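Local coordinates for CPXV203 protein (Cowpox virus, PDB 4HKJ) that probably binds MHC class I molecules and holds them back in the endoplasmic reticulum, so that infected cells present less antigen, at residues Ser107-Thr121 / Thr133-Gly145. Sequence-based numbering, arbitrary orientation.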
loop_
_atom_site.group_PDB
_atom_site.type_symbol
_atom_site.label_atom_id
_atom_site.label_comp_id
_atom_site.label_asym_id
_atom_site.label_seq_id
_atom_site.Cartn_x
_atom_site.Cartn_y
_atom_site.Cartn_z
ATOM N N SER D 107 -22.247 0.363 -2.014
ATOM C CA SER D 107 -22.680 -0.744 -1.171
ATOM C C SER D 107 -22.277 -2.078 -1.789
ATOM O O SER D 107 -22.656 -2.386 -2.920
ATOM C CB SER D 107 -24.194 -0.696 -0.964
ATOM O OG SER D 107 -24.613 0.595 -0.558
ATOM N N VAL D 108 -21.509 -2.869 -1.044
ATOM C CA VAL D 108 -21.023 -4.150 -1.548
ATOM C C VAL D 108 -21.692 -5.338 -0.857
ATOM O O VAL D 108 -21.431 -5.620 0.312
ATOM C CB VAL D 108 -19.497 -4.276 -1.401
ATOM C CG1 VAL D 108 -19.023 -5.598 -1.981
ATOM C CG2 VAL D 108 -18.801 -3.112 -2.087
ATOM N N TYR D 109 -22.553 -6.031 -1.595
ATOM C CA TYR D 109 -23.223 -7.219 -1.088
ATOM C C TYR D 109 -22.608 -8.464 -1.713
ATOM O O TYR D 109 -22.042 -8.399 -2.804
ATOM C CB TYR D 109 -24.717 -7.164 -1.406
ATOM C CG TYR D 109 -25.384 -5.871 -0.996
ATOM C CD1 TYR D 109 -25.903 -5.710 0.281
ATOM C CD2 TYR D 109 -25.496 -4.812 -1.888
ATOM C CE1 TYR D 109 -26.513 -4.528 0.660
ATOM C CE2 TYR D 109 -26.105 -3.629 -1.518
ATOM C CZ TYR D 109 -26.610 -3.492 -0.244
ATOM O OH TYR D 109 -27.215 -2.314 0.123
ATOM N N CYS D 110 -22.722 -9.595 -1.023
ATOM C CA CYS D 110 -22.197 -10.855 -1.541
ATOM C C CYS D 110 -23.305 -11.757 -2.081
ATOM O O CYS D 110 -24.347 -11.926 -1.448
ATOM C CB CYS D 110 -21.373 -11.585 -0.474
ATOM S SG CYS D 110 -22.037 -11.495 1.206
ATOM N N ASP D 111 -23.067 -12.331 -3.258
ATOM C CA ASP D 111 -24.047 -13.181 -3.927
ATOM C C ASP D 111 -23.701 -14.662 -3.815
ATOM O O ASP D 111 -24.581 -15.503 -3.638
ATOM C CB ASP D 111 -24.164 -12.797 -5.404
ATOM C CG ASP D 111 -25.176 -11.694 -5.640
ATOM O OD1 ASP D 111 -25.583 -11.047 -4.655
ATOM O OD2 ASP D 111 -25.563 -11.477 -6.809
ATOM N N GLN D 112 -22.413 -14.969 -3.926
ATOM C CA GLN D 112 -21.942 -16.350 -3.934
ATOM C C GLN D 112 -22.251 -17.072 -2.626
ATOM O O GLN D 112 -22.927 -18.102 -2.619
ATOM C CB GLN D 112 -20.438 -16.388 -4.219
ATOM C CG GLN D 112 -19.890 -17.771 -4.516
ATOM C CD GLN D 112 -18.478 -17.725 -5.063
ATOM O OE1 GLN D 112 -17.977 -16.660 -5.425
ATOM N NE2 GLN D 112 -17.826 -18.880 -5.126
ATOM N N GLU D 113 -21.753 -16.527 -1.523
ATOM C CA GLU D 113 -21.947 -17.136 -0.214
ATOM C C GLU D 113 -23.169 -16.553 0.487
ATOM O O GLU D 113 -23.493 -15.378 0.309
ATOM C CB GLU D 113 -20.700 -16.942 0.652
ATOM C CG GLU D 113 -20.684 -17.760 1.934
ATOM C CD GLU D 113 -20.441 -19.236 1.684
ATOM O OE1 GLU D 113 -20.096 -19.603 0.541
ATOM O OE2 GLU D 113 -20.592 -20.031 2.635
ATOM N N ALA D 114 -23.845 -17.379 1.281
ATOM C CA ALA D 114 -24.995 -16.928 2.056
ATOM C C ALA D 114 -24.570 -15.880 3.079
ATOM O O ALA D 114 -23.880 -16.186 4.051
ATOM C CB ALA D 114 -25.664 -18.104 2.746
ATOM N N SER D 115 -24.991 -14.642 2.845
ATOM C CA SER D 115 -24.572 -13.508 3.663
ATOM C C SER D 115 -25.051 -13.593 5.109
ATOM O O SER D 115 -26.127 -14.121 5.390
ATOM C CB SER D 115 -25.050 -12.198 3.030
ATOM O OG SER D 115 -26.445 -12.232 2.784
ATOM N N GLY D 116 -24.237 -13.069 6.020
ATOM C CA GLY D 116 -24.591 -13.007 7.425
ATOM C C GLY D 116 -25.201 -11.662 7.766
ATOM O O GLY D 116 -25.683 -11.455 8.881
ATOM N N LEU D 117 -25.167 -10.750 6.798
ATOM C CA LEU D 117 -25.796 -9.437 6.921
ATOM C C LEU D 117 -25.258 -8.609 8.084
ATOM O O LEU D 117 -26.023 -7.984 8.820
ATOM C CB LEU D 117 -27.318 -9.575 7.014
ATOM C CG LEU D 117 -27.989 -10.214 5.797
ATOM C CD1 LEU D 117 -29.466 -10.462 6.060
ATOM C CD2 LEU D 117 -27.799 -9.338 4.569
ATOM N N ASP D 118 -23.939 -8.609 8.244
ATOM C CA ASP D 118 -23.287 -7.774 9.245
ATOM C C ASP D 118 -22.459 -6.698 8.556
ATOM O O ASP D 118 -21.270 -6.884 8.295
ATOM C CB ASP D 118 -22.401 -8.619 10.158
ATOM C CG ASP D 118 -21.781 -7.809 11.279
ATOM O OD1 ASP D 118 -22.412 -6.827 11.722
ATOM O OD2 ASP D 118 -20.663 -8.154 11.719
ATOM N N PHE D 119 -23.097 -5.570 8.263
ATOM C CA PHE D 119 -22.463 -4.519 7.476
ATOM C C PHE D 119 -21.583 -3.578 8.290
ATOM O O PHE D 119 -21.657 -3.530 9.518
ATOM C CB PHE D 119 -23.518 -3.712 6.716
ATOM C CG PHE D 119 -24.233 -4.498 5.659
ATOM C CD1 PHE D 119 -23.683 -4.643 4.398
ATOM C CD2 PHE D 119 -25.455 -5.093 5.926
ATOM C CE1 PHE D 119 -24.338 -5.367 3.421
ATOM C CE2 PHE D 119 -26.115 -5.819 4.954
ATOM C CZ PHE D 119 -25.555 -5.957 3.700
ATOM N N HIS D 120 -20.750 -2.830 7.576
ATOM C CA HIS D 120 -19.888 -1.824 8.170
ATOM C C HIS D 120 -19.720 -0.682 7.179
ATOM O O HIS D 120 -19.374 -0.906 6.019
ATOM C CB HIS D 120 -18.527 -2.424 8.520
ATOM C CG HIS D 120 -17.518 -1.414 8.978
ATOM N ND1 HIS D 120 -17.797 -0.464 9.934
ATOM C CD2 HIS D 120 -16.229 -1.213 8.609
ATOM C CE1 HIS D 120 -16.724 0.284 10.136
ATOM N NE2 HIS D 120 -15.761 -0.150 9.346
ATOM N N THR D 121 -19.981 0.538 7.632
ATOM C CA THR D 121 -19.865 1.707 6.768
ATOM C C THR D 121 -18.641 2.534 7.137
ATOM O O THR D 121 -18.480 2.951 8.284
ATOM C CB THR D 121 -21.127 2.588 6.831
ATOM O OG1 THR D 121 -22.239 1.871 6.281
ATOM C CG2 THR D 121 -20.922 3.867 6.038
ATOM N N THR D 133 -17.759 6.769 0.168
ATOM C CA THR D 133 -18.199 6.023 1.342
ATOM C C THR D 133 -18.529 4.585 0.950
ATOM O O THR D 133 -19.254 4.349 -0.018
ATOM C CB THR D 133 -19.433 6.675 1.992
ATOM O OG1 THR D 133 -19.177 8.066 2.222
ATOM C CG2 THR D 133 -19.761 6.001 3.312
ATOM N N VAL D 134 -17.993 3.626 1.698
ATOM C CA VAL D 134 -18.192 2.216 1.378
ATOM C C VAL D 134 -18.908 1.447 2.486
ATOM O O VAL D 134 -18.486 1.461 3.644
ATOM C CB VAL D 134 -16.859 1.516 1.054
ATOM C CG1 VAL D 134 -17.080 0.028 0.822
ATOM C CG2 VAL D 134 -16.213 2.156 -0.158
ATOM N N LYS D 135 -19.996 0.783 2.112
ATOM C CA LYS D 135 -20.753 -0.067 3.020
ATOM C C LYS D 135 -20.667 -1.507 2.525
ATOM O O LYS D 135 -21.046 -1.797 1.392
ATOM C CB LYS D 135 -22.211 0.390 3.061
ATOM C CG LYS D 135 -23.157 -0.560 3.773
ATOM C CD LYS D 135 -24.605 -0.159 3.530
ATOM C CE LYS D 135 -25.573 -1.142 4.170
ATOM N NZ LYS D 135 -25.511 -1.110 5.658
ATOM N N TYR D 136 -20.162 -2.408 3.362
ATOM C CA TYR D 136 -19.965 -3.790 2.931
ATOM C C TYR D 136 -20.240 -4.832 4.015
ATOM O O TYR D 136 -20.070 -4.574 5.206
ATOM C CB TYR D 136 -18.560 -3.981 2.351
ATOM C CG TYR D 136 -17.437 -3.812 3.352
ATOM C CD1 TYR D 136 -16.966 -2.549 3.695
ATOM C CD2 TYR D 136 -16.836 -4.917 3.943
ATOM C CE1 TYR D 136 -15.936 -2.394 4.606
ATOM C CE2 TYR D 136 -15.808 -4.769 4.855
ATOM C CZ TYR D 136 -15.362 -3.508 5.183
ATOM O OH TYR D 136 -14.337 -3.361 6.090
ATOM N N ASP D 137 -20.664 -6.015 3.576
ATOM C CA ASP D 137 -20.963 -7.127 4.471
ATOM C C ASP D 137 -19.670 -7.807 4.913
ATOM O O ASP D 137 -18.972 -8.415 4.103
ATOM C CB ASP D 137 -21.871 -8.132 3.759
ATOM C CG ASP D 137 -22.548 -9.097 4.714
ATOM O OD1 ASP D 137 -22.014 -9.333 5.818
ATOM O OD2 ASP D 137 -23.619 -9.627 4.354
ATOM N N THR D 138 -19.364 -7.710 6.203
ATOM C CA THR D 138 -18.111 -8.234 6.736
ATOM C C THR D 138 -18.160 -9.737 7.006
ATOM O O THR D 138 -17.172 -10.326 7.442
ATOM C CB THR D 138 -17.702 -7.504 8.032
ATOM O OG1 THR D 138 -18.625 -7.828 9.079
ATOM C CG2 THR D 138 -17.690 -5.997 7.817
ATOM N N SER D 139 -19.308 -10.354 6.747
ATOM C CA SER D 139 -19.451 -11.792 6.948
ATOM C C SER D 139 -18.805 -12.571 5.806
ATOM O O SER D 139 -18.330 -13.690 5.997
ATOM C CB SER D 139 -20.925 -12.180 7.094
ATOM O OG SER D 139 -21.663 -11.843 5.932
ATOM N N CYS D 140 -18.787 -11.972 4.620
ATOM C CA CYS D 140 -18.206 -12.619 3.448
ATOM C C CYS D 140 -17.023 -11.841 2.873
ATOM O O CYS D 140 -16.413 -12.268 1.894
ATOM C CB CYS D 140 -19.272 -12.842 2.369
ATOM S SG CYS D 140 -20.092 -11.337 1.775
ATOM N N ILE D 141 -16.696 -10.706 3.485
ATOM C CA ILE D 141 -15.584 -9.886 3.015
ATOM C C ILE D 141 -14.495 -9.725 4.073
ATOM O O ILE D 141 -14.739 -9.195 5.158
ATOM C CB ILE D 141 -16.063 -8.498 2.544
ATOM C CG1 ILE D 141 -16.961 -8.644 1.316
ATOM C CG2 ILE D 141 -14.878 -7.600 2.230
ATOM C CD1 ILE D 141 -17.547 -7.343 0.831
ATOM N N ASN D 142 -13.291 -10.185 3.745
ATOM C CA ASN D 142 -12.174 -10.164 4.682
ATOM C C ASN D 142 -11.457 -8.817 4.734
ATOM O O ASN D 142 -11.045 -8.364 5.804
ATOM C CB ASN D 142 -11.174 -11.272 4.344
ATOM C CG ASN D 142 -10.202 -11.541 5.472
ATOM O OD1 ASN D 142 -10.521 -11.331 6.643
ATOM N ND2 ASN D 142 -9.009 -12.008 5.127
ATOM N N HIS D 143 -11.306 -8.184 3.575
ATOM C CA HIS D 143 -10.648 -6.883 3.493
ATOM C C HIS D 143 -11.091 -6.103 2.257
ATOM O O HIS D 143 -11.378 -6.688 1.214
ATOM C CB HIS D 143 -9.127 -7.047 3.491
ATOM C CG HIS D 143 -8.383 -5.749 3.524
ATOM N ND1 HIS D 143 -8.126 -5.010 2.390
ATOM C CD2 HIS D 143 -7.846 -5.055 4.555
ATOM C CE1 HIS D 143 -7.462 -3.917 2.721
ATOM N NE2 HIS D 143 -7.278 -3.920 4.029
ATOM N N LEU D 144 -11.141 -4.779 2.385
ATOM C CA LEU D 144 -11.525 -3.911 1.277
ATOM C C LEU D 144 -10.616 -2.687 1.192
ATOM O O LEU D 144 -10.474 -1.939 2.159
ATOM C CB LEU D 144 -12.987 -3.476 1.416
ATOM C CG LEU D 144 -13.620 -2.689 0.267
ATOM C CD1 LEU D 144 -15.044 -3.160 0.029
ATOM C CD2 LEU D 144 -13.603 -1.194 0.545
ATOM N N GLY D 145 -10.004 -2.493 0.028
ATOM C CA GLY D 145 -9.160 -1.336 -0.210
ATOM C C GLY D 145 -9.703 -0.496 -1.347
ATOM O O GLY D 145 -10.300 -1.022 -2.285
#
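Strand 133-137 runs between two strands of the other segment, parallel to 107-110, where Val108 pairs with Tyr136, and antiparallel to 119-121, where His120 and Tyr136 form a hydrogen-bonded pair. It is an inner strand of the mixed sheet in the beta-sandwich of this poxvirus T4 (vCCI-like) family. On the parallel side Val108 N donates almost straight to Lys135 O (2.7 Å), while the return bond, Asp137 N to Val108 O, is weak.

Val108, Tyr136 and His120 lie on one face. The Val108 and Ile141 side chains cross at about a right angle, CG1 of Val108 touching CD1 of Ile141 at 3.6 Å, and both residues also pack on Ile23 of strand 15-25 in the opposing sheet. The His120 and Tyr136 side chains run side by side, with Tyr136 OH at the imidazole edge; His120 NE2 is hydrogen-bonded to the backbone of a chain of another protein. On the other face Lys135 stays extended as far as CE, which settles over one face of the Phe119 ring, 4.2 Å from its centroid.

At the end of strand 107-110, the disulfide Cys110-Cys140 ties that strand to the loop that follows strand 133-137. Asp137, its CG swung anti to the backbone N (chi1 -164°), organises the turn: OD1 accepts Ser139 N in an Asx turn and, from above the carboxylate plane, Asp118 N (3.2 Å), while OD2 takes a weak bond from Leu117 N. Ser139 OG accepts Gly116 N at 2.9 Å. Asp118 O is gripped twice by one residue, Thr138 N and Thr138 OG1 reaching it from opposite faces of the carbonyl plane, each at 2.9 Å.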